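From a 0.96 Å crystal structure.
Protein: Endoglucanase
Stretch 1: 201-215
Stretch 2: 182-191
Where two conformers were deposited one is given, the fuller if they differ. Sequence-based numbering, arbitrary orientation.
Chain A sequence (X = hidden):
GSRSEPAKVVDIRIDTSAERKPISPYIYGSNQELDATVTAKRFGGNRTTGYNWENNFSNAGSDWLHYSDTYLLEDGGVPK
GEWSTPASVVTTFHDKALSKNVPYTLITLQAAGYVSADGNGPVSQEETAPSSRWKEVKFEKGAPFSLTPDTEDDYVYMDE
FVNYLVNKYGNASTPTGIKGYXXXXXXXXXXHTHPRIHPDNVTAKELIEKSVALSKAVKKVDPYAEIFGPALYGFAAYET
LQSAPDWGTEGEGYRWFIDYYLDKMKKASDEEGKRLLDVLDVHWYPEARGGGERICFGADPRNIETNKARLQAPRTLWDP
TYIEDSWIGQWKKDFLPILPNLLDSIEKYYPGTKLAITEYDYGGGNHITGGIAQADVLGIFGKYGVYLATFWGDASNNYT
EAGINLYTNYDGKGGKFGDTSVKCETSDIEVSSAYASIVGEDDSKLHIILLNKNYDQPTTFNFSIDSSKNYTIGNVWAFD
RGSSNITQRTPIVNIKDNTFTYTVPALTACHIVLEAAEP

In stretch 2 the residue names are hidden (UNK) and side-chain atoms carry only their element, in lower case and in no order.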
ATOM      1  N   ASN A 201       1.784  26.134   0.019  1.00  6.79           N
ATOM      2  CA  ASN A 201       1.157  25.014   0.700  1.00  6.74           C
ATOM      3  C   ASN A 201      -0.179  24.718   0.026  1.00  7.04           C
ATOM      4  O   ASN A 201      -1.022  25.630  -0.129  1.00  8.40           O
ATOM      5  CB  ASN A 201       0.919  25.368   2.181  1.00  7.30           C
ATOM      6  CG  ASN A 201       2.221  25.573   2.935  1.00  7.94           C
ATOM      7  OD1 ASN A 201       3.232  24.962   2.635  1.00  9.19           O
ATOM      8  ND2 ASN A 201       2.212  26.460   3.929  1.00 11.65           N
ATOM      9  N   VAL A 202      -0.409  23.440  -0.345  1.00  6.52           N
ATOM     10  CA  VAL A 202      -1.598  23.122  -1.116  1.00  6.40           C
ATOM     11  C   VAL A 202      -2.865  23.454  -0.363  1.00  6.04           C
ATOM     12  O   VAL A 202      -3.007  23.198   0.860  1.00  6.60           O
ATOM     13  CB  VAL A 202      -1.587  21.640  -1.551  1.00  7.09           C
ATOM     14  CG1 VAL A 202      -1.791  20.693  -0.364  1.00  7.27           C
ATOM     15  CG2 VAL A 202      -2.558  21.389  -2.682  1.00  8.83           C
ATOM     16  N   THR A 203      -3.851  24.012  -1.061  1.00  7.03           N
ATOM     17  CA  THR A 203      -5.163  24.233  -0.487  1.00  6.87           C
ATOM     18  C   THR A 203      -6.065  23.017  -0.698  1.00  6.48           C
ATOM     19  O   THR A 203      -5.902  22.248  -1.669  1.00  7.01           O
ATOM     20  CB  THR A 203      -5.815  25.516  -1.071  1.00  7.19           C
ATOM     21  OG1 THR A 203      -6.013  25.319  -2.465  1.00  8.45           O
ATOM     22  CG2 THR A 203      -4.987  26.752  -0.785  1.00  9.33           C
ATOM     23  N   ALA A 204      -7.018  22.861   0.207  1.00  6.41           N
ATOM     24  CA  ALA A 204      -8.035  21.842   0.000  1.00  6.82           C
ATOM     25  C   ALA A 204      -8.782  22.067  -1.338  1.00  6.53           C
ATOM     26  O   ALA A 204      -9.052  21.107  -2.075  1.00  7.10           O
ATOM     27  CB  ALA A 204      -9.002  21.844   1.181  1.00  7.64           C
ATOM     28  N   LYS A 205      -9.102  23.324  -1.640  1.00  7.11           N
ATOM     29  CA  LYS A 205      -9.817  23.608  -2.891  1.00  7.46           C
ATOM     30  C   LYS A 205      -8.969  23.217  -4.112  1.00  6.87           C
ATOM     31  O   LYS A 205      -9.513  22.627  -5.065  1.00  7.20           O
ATOM     32  CB  LYS A 205     -10.204  25.080  -2.983  1.00  8.44           C
ATOM     33  CG  LYS A 205     -11.364  25.440  -2.064  1.00  9.44           C
ATOM     34  CD  LYS A 205     -11.803  26.900  -2.244  1.00 12.22           C
ATOM     35  CE  LYS A 205     -10.732  27.963  -2.034  1.00 12.25           C
ATOM     36  NZ  LYS A 205     -10.149  27.937  -0.662  1.00 10.78           N
ATOM     37  N   GLU A 206      -7.677  23.539  -4.127  1.00  7.29           N
ATOM     38  CA  GLU A 206      -6.864  23.183  -5.280  1.00  6.88           C
ATOM     39  C   GLU A 206      -6.807  21.653  -5.410  1.00  6.46           C
ATOM     40  O   GLU A 206      -6.873  21.116  -6.523  1.00  6.87           O
ATOM     41  CB  GLU A 206      -5.434  23.753  -5.135  1.00  8.48           C
ATOM     42  CG  GLU A 206      -4.501  23.301  -6.254  1.00 10.77           C
ATOM     43  CD  GLU A 206      -3.064  23.771  -6.232  0.70  7.85           C
ATOM     44  OE1 GLU A 206      -2.804  24.979  -6.092  0.70  8.93           O
ATOM     45  OE2 GLU A 206      -2.198  22.881  -6.266  0.70 10.21           O
ATOM     46  N   LEU A 207      -6.605  20.956  -4.275  1.00  6.56           N
ATOM     47  CA  LEU A 207      -6.464  19.501  -4.383  1.00  6.41           C
ATOM     48  C   LEU A 207      -7.732  18.877  -4.966  1.00  6.41           C
ATOM     49  O   LEU A 207      -7.640  17.978  -5.832  1.00  6.61           O
ATOM     50  CB  LEU A 207      -6.092  18.906  -3.014  1.00  6.63           C
ATOM     51  CG  LEU A 207      -5.804  17.421  -3.054  1.00  6.66           C
ATOM     52  CD1 LEU A 207      -4.730  17.046  -4.070  1.00  7.02           C
ATOM     53  CD2 LEU A 207      -5.374  16.980  -1.657  1.00  7.40           C
ATOM     54  N   ILE A 208      -8.914  19.317  -4.506  1.00  6.63           N
ATOM     55  CA  ILE A 208     -10.145  18.750  -5.115  1.00  6.83           C
ATOM     56  C   ILE A 208     -10.249  19.092  -6.573  1.00  6.34           C
ATOM     57  O   ILE A 208     -10.581  18.224  -7.402  1.00  7.12           O
ATOM     58  CB  ILE A 208     -11.418  19.237  -4.339  1.00  7.73           C
ATOM     59  CG1 ILE A 208     -11.433  18.754  -2.919  1.00  9.56           C
ATOM     60  CG2 ILE A 208     -12.670  18.855  -5.081  1.00  8.52           C
ATOM     61  CD1 ILE A 208     -11.324  17.350  -2.720  1.00 11.58           C
ATOM     62  N   GLU A 209     -10.004  20.369  -6.921  1.00  6.74           N
ATOM     63  CA  GLU A 209     -10.140  20.762  -8.336  1.00  7.34           C
ATOM     64  C   GLU A 209      -9.271  19.895  -9.216  1.00  6.63           C
ATOM     65  O   GLU A 209      -9.719  19.408 -10.283  1.00  7.36           O
ATOM     66  CB  GLU A 209      -9.789  22.264  -8.477  1.00  9.68           C
ATOM     67  CG  GLU A 209     -10.851  23.161  -7.957  0.50 13.78           C
ATOM     68  CD  GLU A 209     -10.652  24.616  -8.343  0.50 19.77           C
ATOM     69  OE1 GLU A 209      -9.770  24.937  -9.177  0.50 20.25           O
ATOM     70  OE2 GLU A 209     -11.386  25.463  -7.798  0.50 21.68           O
ATOM     71  N   LYS A 210      -8.003  19.709  -8.816  1.00  6.53           N
ATOM     72  CA  LYS A 210      -7.088  18.921  -9.615  1.00  6.76           C
ATOM     73  C   LYS A 210      -7.504  17.459  -9.677  1.00  6.18           C
ATOM     74  O   LYS A 210      -7.381  16.798 -10.726  1.00  6.84           O
ATOM     75  CB  LYS A 210      -5.676  19.034  -9.058  1.00  6.96           C
ATOM     76  CG  LYS A 210      -5.015  20.357  -9.326  1.00  7.97           C
ATOM     77  CD  LYS A 210      -3.645  20.427  -8.745  1.00  8.96           C
ATOM     78  CE  LYS A 210      -2.910  21.654  -9.287  1.00 11.77           C
ATOM     79  NZ  LYS A 210      -1.571  21.714  -8.935  0.50  7.12           N
ATOM     80  N   SER A 211      -7.932  16.927  -8.534  1.00  5.61           N
ATOM     81  CA  SER A 211      -8.283  15.513  -8.485  1.00  6.29           C
ATOM     82  C   SER A 211      -9.447  15.200  -9.424  1.00  5.83           C
ATOM     83  O   SER A 211      -9.460  14.204 -10.165  1.00  6.58           O
ATOM     84  CB  SER A 211      -8.656  15.125  -7.048  1.00  6.60           C
ATOM     85  OG  SER A 211      -7.556  15.321  -6.174  1.00  6.81           O
ATOM     86  N   VAL A 212     -10.485  16.065  -9.364  1.00  6.12           N
ATOM     87  CA  VAL A 212     -11.642  15.916 -10.209  1.00  5.99           C
ATOM     88  C   VAL A 212     -11.255  16.019 -11.677  1.00  5.92           C
ATOM     89  O   VAL A 212     -11.686  15.226 -12.529  1.00  6.70           O
ATOM     90  CB  VAL A 212     -12.730  16.935  -9.829  1.00  6.79           C
ATOM     91  CG1 VAL A 212     -13.863  16.984 -10.810  1.00  6.78           C
ATOM     92  CG2 VAL A 212     -13.267  16.625  -8.425  1.00  7.33           C
ATOM     93  N   ALA A 213     -10.483  17.079 -12.011  1.00  6.53           N
ATOM     94  CA  ALA A 213     -10.118  17.304 -13.399  1.00  6.46           C
ATOM     95  C   ALA A 213      -9.244  16.161 -13.948  1.00  5.93           C
ATOM     96  O   ALA A 213      -9.439  15.711 -15.102  1.00  6.50           O
ATOM     97  CB  ALA A 213      -9.443  18.643 -13.561  1.00  7.51           C
ATOM     98  N   LEU A 214      -8.271  15.699 -13.170  1.00  5.85           N
ATOM     99  CA  LEU A 214      -7.410  14.622 -13.652  1.00  5.87           C
ATOM    100  C   LEU A 214      -8.215  13.335 -13.800  1.00  5.66           C
ATOM    101  O   LEU A 214      -8.067  12.604 -14.799  1.00  6.06           O
ATOM    102  CB  LEU A 214      -6.193  14.474 -12.734  1.00  5.98           C
ATOM    103  CG  LEU A 214      -5.273  13.319 -13.079  1.00  6.26           C
ATOM    104  CD1 LEU A 214      -4.784  13.390 -14.538  1.00  6.88           C
ATOM    105  CD2 LEU A 214      -4.042  13.346 -12.159  1.00  8.36           C
ATOM    106  N   SER A 215      -9.056  13.021 -12.822  1.00  5.87           N
ATOM    107  CA  SER A 215      -9.854  11.813 -12.916  1.00  5.66           C
ATOM    108  C   SER A 215     -10.725  11.814 -14.177  1.00  5.59           C
ATOM    109  O   SER A 215     -10.800  10.831 -14.932  1.00  6.60           O
ATOM    110  CB  SER A 215     -10.726  11.660 -11.678  1.00  6.15           C
ATOM    111  OG  SER A 215     -11.483  10.478 -11.825  1.00  6.93           O
ATOM    112  N   UNK A 182      -2.640   6.955  -9.821  1.00  5.07           N
ATOM    113  CA  UNK A 182      -2.680   7.797  -8.630  1.00  5.75           C
ATOM    114  C   UNK A 182      -2.621   9.272  -9.000  1.00  5.27           C
ATOM    115  O   UNK A 182      -1.899   9.665  -9.938  1.00  5.42           O
ATOM    116  o   UNK A 182      -1.344   8.234  -6.578  0.60  4.87           O
ATOM    117  c   UNK A 182      -1.460   7.455  -7.750  1.00  6.84           C
ATOM    118  N   UNK A 183      -3.350  10.072  -8.215  1.00  5.22           N
ATOM    119  CA  UNK A 183      -3.303  11.535  -8.338  1.00  5.24           C
ATOM    120  C   UNK A 183      -2.013  12.017  -7.583  1.00  5.31           C
ATOM    121  O   UNK A 183      -2.048  12.452  -6.441  1.00  6.05           O
ATOM    122  c   UNK A 183      -4.518  13.689  -8.083  0.60  9.70           C
ATOM    123  c   UNK A 183      -7.081  11.841  -7.791  0.60  5.79           C
ATOM    124  c   UNK A 183      -4.561  12.176  -7.791  1.00  5.41           C
ATOM    125  c   UNK A 183      -5.813  11.607  -8.471  1.00  6.57           C
ATOM    126  N   UNK A 184      -0.879  11.863  -8.264  1.00  5.31           N
ATOM    127  CA  UNK A 184       0.391  12.345  -7.690  1.00  5.19           C
ATOM    128  C   UNK A 184       0.694  11.618  -6.364  1.00  4.79           C
ATOM    129  O   UNK A 184       0.329  10.434  -6.196  1.00  6.09           O
ATOM    130  o   UNK A 184       2.542  14.410  -6.791  1.00  5.29           O
ATOM    131  c   UNK A 184       0.388  13.889  -7.627  1.00  5.34           C
ATOM    132  c   UNK A 184       1.742  14.539  -7.754  1.00  5.30           C
ATOM    133  o   UNK A 184       2.002  15.188  -8.807  1.00  6.36           O
ATOM    134  N   UNK A 185       1.421  12.309  -5.500  1.00  4.85           N
ATOM    135  CA  UNK A 185       2.003  11.703  -4.316  1.00  4.71           C
ATOM    136  C   UNK A 185       2.107  12.810  -3.252  1.00  4.69           C
ATOM    137  O   UNK A 185       2.668  13.861  -3.503  1.00  5.52           O
ATOM    138  c   UNK A 185       4.086  10.536  -3.457  1.00  5.04           C
ATOM    139  c   UNK A 185       3.450  11.243  -4.644  1.00  5.12           C
ATOM    140  n   UNK A 185       5.096  11.157  -2.862  1.00  5.69           N
ATOM    141  o   UNK A 185       3.602   9.438  -3.035  1.00  6.84           O
ATOM    142  N   UNK A 186       1.567  12.536  -2.061  1.00  4.76           N
ATOM    143  CA  UNK A 186       1.795  13.373  -0.874  1.00  5.05           C
ATOM    144  C   UNK A 186       1.617  14.856  -1.185  1.00  4.76           C
ATOM    145  O   UNK A 186       2.515  15.682  -0.961  1.00  4.86           O
ATOM    146  o   UNK A 186       5.359  12.053   1.198  1.00  6.22           O
ATOM    147  c   UNK A 186       4.399  11.242   1.045  1.00  5.48           C
ATOM    148  c   UNK A 186       3.151  13.074  -0.220  1.00  4.88           C
ATOM    149  o   UNK A 186       4.402  10.076   1.566  1.00  5.82           O
ATOM    150  c   UNK A 186       3.207  11.603   0.221  1.00  5.40           C
ATOM    151  N   UNK A 187       0.404  15.267  -1.571  1.00  4.77           N
ATOM    152  CA  UNK A 187       0.190  16.676  -1.955  1.00  4.84           C
ATOM    153  C   UNK A 187       0.424  17.642  -0.810  1.00  5.09           C
ATOM    154  O   UNK A 187       0.875  18.793  -1.074  1.00  5.37           O
ATOM    155  c   UNK A 187      -0.803  14.441  -1.776  1.00  4.95           C
ATOM    156  c   UNK A 187      -1.282  16.686  -2.432  1.00  5.61           C
ATOM    157  c   UNK A 187      -1.907  15.486  -1.733  1.00  5.85           C
ATOM    158  N   UNK A 188       0.105  17.280   0.443  1.00  5.17           N
ATOM    159  CA  UNK A 188       0.356  18.179   1.540  1.00  5.22           C
ATOM    160  C   UNK A 188       1.839  18.385   1.807  1.00  5.14           C
ATOM    161  O   UNK A 188       2.193  19.310   2.559  1.00  6.39           O
ATOM    162  c   UNK A 188      -0.387  17.764   2.805  1.00  6.00           C
ATOM    163  N   UNK A 189       2.685  17.545   1.210  1.00  5.19           N
ATOM    164  CA  UNK A 189       4.154  17.746   1.275  1.00  5.35           C
ATOM    165  C   UNK A 189       4.693  18.345  -0.035  1.00  5.16           C
ATOM    166  O   UNK A 189       5.908  18.570  -0.105  1.00  5.81           O
ATOM    167  c   UNK A 189       4.676  17.026   4.135  1.00  8.45           C
ATOM    168  c   UNK A 189       4.889  16.478   1.645  1.00  5.17           C
ATOM    169  c   UNK A 189       4.563  15.955   3.056  1.00  6.33           C
ATOM    170  c   UNK A 189       5.459  14.768   3.380  1.00  7.08           C
ATOM    171  N   UNK A 190       3.867  18.683  -1.025  1.00  5.30           N
ATOM    172  CA  UNK A 190       4.415  19.273  -2.248  1.00  5.27           C
ATOM    173  C   UNK A 190       5.308  20.471  -1.921  1.00  5.17           C
ATOM    174  O   UNK A 190       6.391  20.639  -2.523  1.00  5.79           O
ATOM    175  c   UNK A 190       2.625  18.621  -3.940  1.00  5.16           C
ATOM    176  c   UNK A 190       1.356  18.737  -4.604  1.00  5.03           C
ATOM    177  c   UNK A 190       3.087  17.361  -4.220  1.00  5.53           C
ATOM    178  c   UNK A 190       1.101  17.497  -5.263  1.00  5.30           C
ATOM    179  c   UNK A 190      -0.075  17.284  -6.005  1.00  5.79           C
ATOM    180  c   UNK A 190       0.409  19.762  -4.694  1.00  5.65           C
ATOM    181  c   UNK A 190       3.304  19.703  -3.201  1.00  5.45           C
ATOM    182  n   UNK A 190       2.172  16.664  -4.995  1.00  5.46           N
ATOM    183  c   UNK A 190      -0.984  18.331  -6.086  1.00  5.77           C
ATOM    184  c   UNK A 190      -0.758  19.552  -5.433  1.00  5.60           C
ATOM    185  N   UNK A 191       4.836  21.361  -1.033  1.00  5.45           N
ATOM    186  CA  UNK A 191       5.601  22.581  -0.788  1.00  5.91           C
ATOM    187  C   UNK A 191       6.904  22.335   0.012  1.00  6.01           C
ATOM    188  O   UNK A 191       7.743  23.248   0.067  1.00  7.09           O
ATOM    189  o   UNK A 191       4.299  22.974   1.199  1.00  7.40           O
ATOM    190  c   UNK A 191       4.728  23.572  -0.036  1.00  6.87           C
TER
HETATM  191  O   HOH W   1       1.849  21.370  -0.242  1.00  6.32           O

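Position 182 carries one carbon followed by one oxygen, a short hydroxyl side chain whose CA-to-CB bond points away from stretch 1. The oxygen donates to the backbone O of position 184 over 2.8 Å. One carbon and a terminal hydroxyl identify Ser182.

Position 183, the last residue of the strand, has four side-chain carbons, forked at the first, with one arm two carbons long. It points toward the helix: the end of the long arm lies 3.7 Å from CB of Ser211, and the short arm lies 4.1 Å from CD2 of Leu214. The fork at CB with unequal arms defines Ile183, and the two contacting atoms are CD1 and CG2, respectively.

At position 184, two carbons end in two oxygens, a carboxylate, with no atom of the side chain closer than 6.4 Å to stretch 1. One of these oxygens accepts from the backbone N of position 185 at 2.7 Å, and the residue is Asp184. Position 185 also has two carbons, but the second carries one oxygen and one nitrogen; this amide, far from the helix, is Asn185. Three carbons, the third bearing two oxygens, make position 186 Glu186, likewise out of reach.

At position 187 three carbons close a ring onto the backbone N, which only proline does. The ring of Pro187 packs its CG against CD2 of Leu207 at 3.8 Å, while its carbonyl O lies 3.3 Å from CG1 of Val202. A single carbon at position 188 gives Ala188, whose small side chain is directed sideways; its CA is 3.8 Å from Val202 CG1. Position 189 has four carbons forked at the second, the pattern of Leu189, and points away from stretch 1.

Position 190 bears one carbon and then fused five- and six-membered rings containing eight carbons and one nitrogen, the indole of Trp190. Its NE1 donates to OD1 of Asp184 at 2.9 Å, tying the ring to the preceding loop. CZ3 meets Val202 CG2 at 3.8 Å, and CH2 is 4.4 Å from Leu207 CD1. Glu206 OE2 approaches the ring edge, 3.7 Å from CZ3, and also forms a salt bridge with Lys210, NZ to OE2 being 3.0 Å.

Position 191 has one carbon and one oxygen, and that oxygen donates to OD1 of Asn201 over 2.7 Å. It is Ser191, the donor being OG.

The contact is thus mainly apolar, burying 536 Å² over both stretches. Ile183 meets the helix at Ser211 and Leu214, whereas Pro187 and Trp190 pack against Leu207 and Val202 nearer its start. The Ser191–Asn201 bond is the only direct hydrogen bond across the contact. Beside it, water 1 donates to Pro187 O at 2.9 Å and accepts from Ser191 N and Val202 N, each at 3.1 Å, so a single solvent molecule links the two backbones where the helix is approached.

Stretch 2 (182-191) SIDNEPALWS
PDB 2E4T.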